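PDB 3G0I: epoxide hydrolase from Aspergillus niger, which probably catalyses the hydrolytic opening of epoxides to vicinal diols, as an enzyme of the alpha/beta hydrolase fold. Local coordinates for residues E234-M239 / C348-S353. Residues are numbered along the deposited sequence; the frame is centred on the assembly and turned at random.
Sequences EGIARM and CPVPRS
Pro349, the centre of an inverse gamma turn closed by a weak 2.8 Å bond from Val350 N to Cys348 O, lies directly against the bare backbone of Gly235 on helix 230-245. With no side chain between them, the CA atoms of Gly235 and Pro349 approach to 5.0 Å, and Pro349 CG comes within 3.3 Å of Gly235 O. That carbonyl still accepts its regular helical bond from Met239 N.

Arg238 and Met239 border the proline ring. The arginine chain bends at chi3 (-55°) and folds back along its own helix, with Gly235 CA under one face of the guanidinium, toward its rim, while Arg238 NH2 lies 3.6 Å from Pro349 CG and donates to Pro344 O, which helps to hold the group beside the ring, met obliquely. Met239 runs outward with CG anti to the backbone N (chi1 178°) and extended through chi2. Its CB meets Pro349 CD, Met239 SD lies 3.7 Å from Cys348 CB, and a bend at chi3 sets CE against Val350 CG1.

The CB of Ile236 points away from the loop, yet its CG1 branch returns, and Ile236 CD1 reaches Pro351 CD at 3.6 Å, the two side chains crossing at about a right angle. Leu228 and Trp354 add to this apolar patch.

Pro351 is the N-cap residue of helix 352-355, and at the other end of the segment the Cys348 side chain lies about 4 Å from bound 2-propylpentanamide. The contact thus packs a helix inserted after strand 206-211 onto the loop leading from strand 337-342 into helix 352-355, beside the ligand pocket, in keeping with the lid and core of an alpha/beta hydrolase.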
loop_
_atom_site.group_PDB
_atom_site.type_symbol
_atom_site.label_atom_id
_atom_site.label_comp_id
_atom_site.label_asym_id
_atom_site.label_seq_id
_atom_site.Cartn_x
_atom_site.Cartn_y
_atom_site.Cartn_z
ATOM N N GLU A 234 18.804 -11.692 17.809
ATOM C CA GLU A 234 19.004 -11.021 16.518
ATOM C C GLU A 234 17.878 -11.334 15.533
ATOM O O GLU A 234 17.421 -10.446 14.813
ATOM C CB GLU A 234 20.346 -11.404 15.889
ATOM C CG GLU A 234 21.560 -10.735 16.519
ATOM C CD GLU A 234 22.776 -10.820 15.623
ATOM O OE1 GLU A 234 22.736 -10.244 14.505
ATOM O OE2 GLU A 234 23.770 -11.460 16.029
ATOM N N GLY A 235 17.437 -12.590 15.516
ATOM C CA GLY A 235 16.319 -13.025 14.685
ATOM C C GLY A 235 14.997 -12.378 15.057
ATOM O O GLY A 235 14.256 -11.936 14.186
ATOM N N ILE A 236 14.707 -12.326 16.356
ATOM C CA ILE A 236 13.507 -11.656 16.871
ATOM C C ILE A 236 13.517 -10.164 16.518
ATOM O O ILE A 236 12.478 -9.596 16.207
ATOM C CB ILE A 236 13.353 -11.851 18.408
ATOM C CG1 ILE A 236 13.174 -13.339 18.767
ATOM C CG2 ILE A 236 12.188 -11.030 18.964
ATOM C CD1 ILE A 236 12.015 -14.019 18.091
ATOM N N ALA A 237 14.696 -9.552 16.580
ATOM C CA ALA A 237 14.898 -8.164 16.176
ATOM C C ALA A 237 14.613 -7.932 14.688
ATOM O O ALA A 237 14.055 -6.900 14.321
ATOM C CB ALA A 237 16.311 -7.715 16.516
ATOM N N ARG A 238 15.039 -8.871 13.844
ATOM C CA ARG A 238 14.749 -8.816 12.413
ATOM C C ARG A 238 13.248 -8.961 12.202
ATOM O O ARG A 238 12.662 -8.238 11.393
ATOM C CB ARG A 238 15.510 -9.893 11.627
ATOM C CG ARG A 238 17.032 -9.691 11.613
ATOM C CD ARG A 238 17.759 -10.520 10.538
ATOM N NE ARG A 238 17.501 -11.964 10.579
ATOM C CZ ARG A 238 18.160 -12.847 11.335
ATOM N NH1 ARG A 238 19.121 -12.459 12.169
ATOM N NH2 ARG A 238 17.836 -14.134 11.276
ATOM N N MET A 239 12.627 -9.886 12.933
ATOM C CA MET A 239 11.184 -10.069 12.814
ATOM C C MET A 239 10.408 -8.814 13.216
ATOM O O MET A 239 9.442 -8.443 12.546
ATOM C CB MET A 239 10.687 -11.283 13.593
ATOM C CG MET A 239 9.174 -11.453 13.520
ATOM S SD MET A 239 8.542 -12.939 14.317
ATOM C CE MET A 239 8.943 -12.592 16.038
ATOM N N CYS A 348 10.405 -14.022 9.521
ATOM C CA CYS A 348 9.984 -14.207 10.908
ATOM C C CYS A 348 10.846 -15.271 11.601
ATOM O O CYS A 348 10.330 -16.321 12.009
ATOM C CB CYS A 348 8.496 -14.582 10.956
ATOM S SG CYS A 348 7.450 -13.308 10.220
ATOM N N PRO A 349 12.161 -14.995 11.754
ATOM C CA PRO A 349 13.065 -16.011 12.295
ATOM C C PRO A 349 12.890 -16.173 13.806
ATOM O O PRO A 349 13.613 -15.560 14.588
ATOM C CB PRO A 349 14.466 -15.480 11.953
ATOM C CG PRO A 349 14.304 -14.036 11.632
ATOM C CD PRO A 349 12.843 -13.715 11.489
ATOM N N VAL A 350 11.911 -16.983 14.191
ATOM C CA VAL A 350 11.645 -17.299 15.582
ATOM C C VAL A 350 12.517 -18.480 16.028
ATOM O O VAL A 350 12.907 -19.310 15.199
ATOM C CB VAL A 350 10.145 -17.602 15.815
ATOM C CG1 VAL A 350 9.327 -16.300 15.776
ATOM C CG2 VAL A 350 9.615 -18.612 14.799
ATOM N N PRO A 351 12.840 -18.551 17.333
ATOM C CA PRO A 351 13.684 -19.632 17.834
ATOM C C PRO A 351 12.955 -20.969 17.920
ATOM O O PRO A 351 11.731 -21.000 18.001
ATOM C CB PRO A 351 14.056 -19.152 19.240
ATOM C CG PRO A 351 12.929 -18.304 19.652
ATOM C CD PRO A 351 12.447 -17.621 18.409
ATOM N N ARG A 352 13.728 -22.056 17.905
ATOM C CA ARG A 352 13.212 -23.420 18.033
ATOM C C ARG A 352 12.330 -23.604 19.269
ATOM O O ARG A 352 11.270 -24.235 19.195
ATOM C CB ARG A 352 14.375 -24.416 18.085
ATOM C CG ARG A 352 13.940 -25.887 18.045
ATOM C CD ARG A 352 15.135 -26.810 18.123
ATOM N NE ARG A 352 14.748 -28.212 18.234
ATOM C CZ ARG A 352 15.560 -29.234 17.968
ATOM N NH1 ARG A 352 16.813 -29.017 17.574
ATOM N NH2 ARG A 352 15.120 -30.480 18.109
ATOM N N SER A 353 12.779 -23.055 20.401
ATOM C CA SER A 353 12.060 -23.193 21.669
ATOM C C SER A 353 10.647 -22.624 21.584
ATOM O O SER A 353 9.738 -23.106 22.254
ATOM C CB SER A 353 12.839 -22.519 22.801
ATOM O OG SER A 353 12.810 -21.107 22.659
#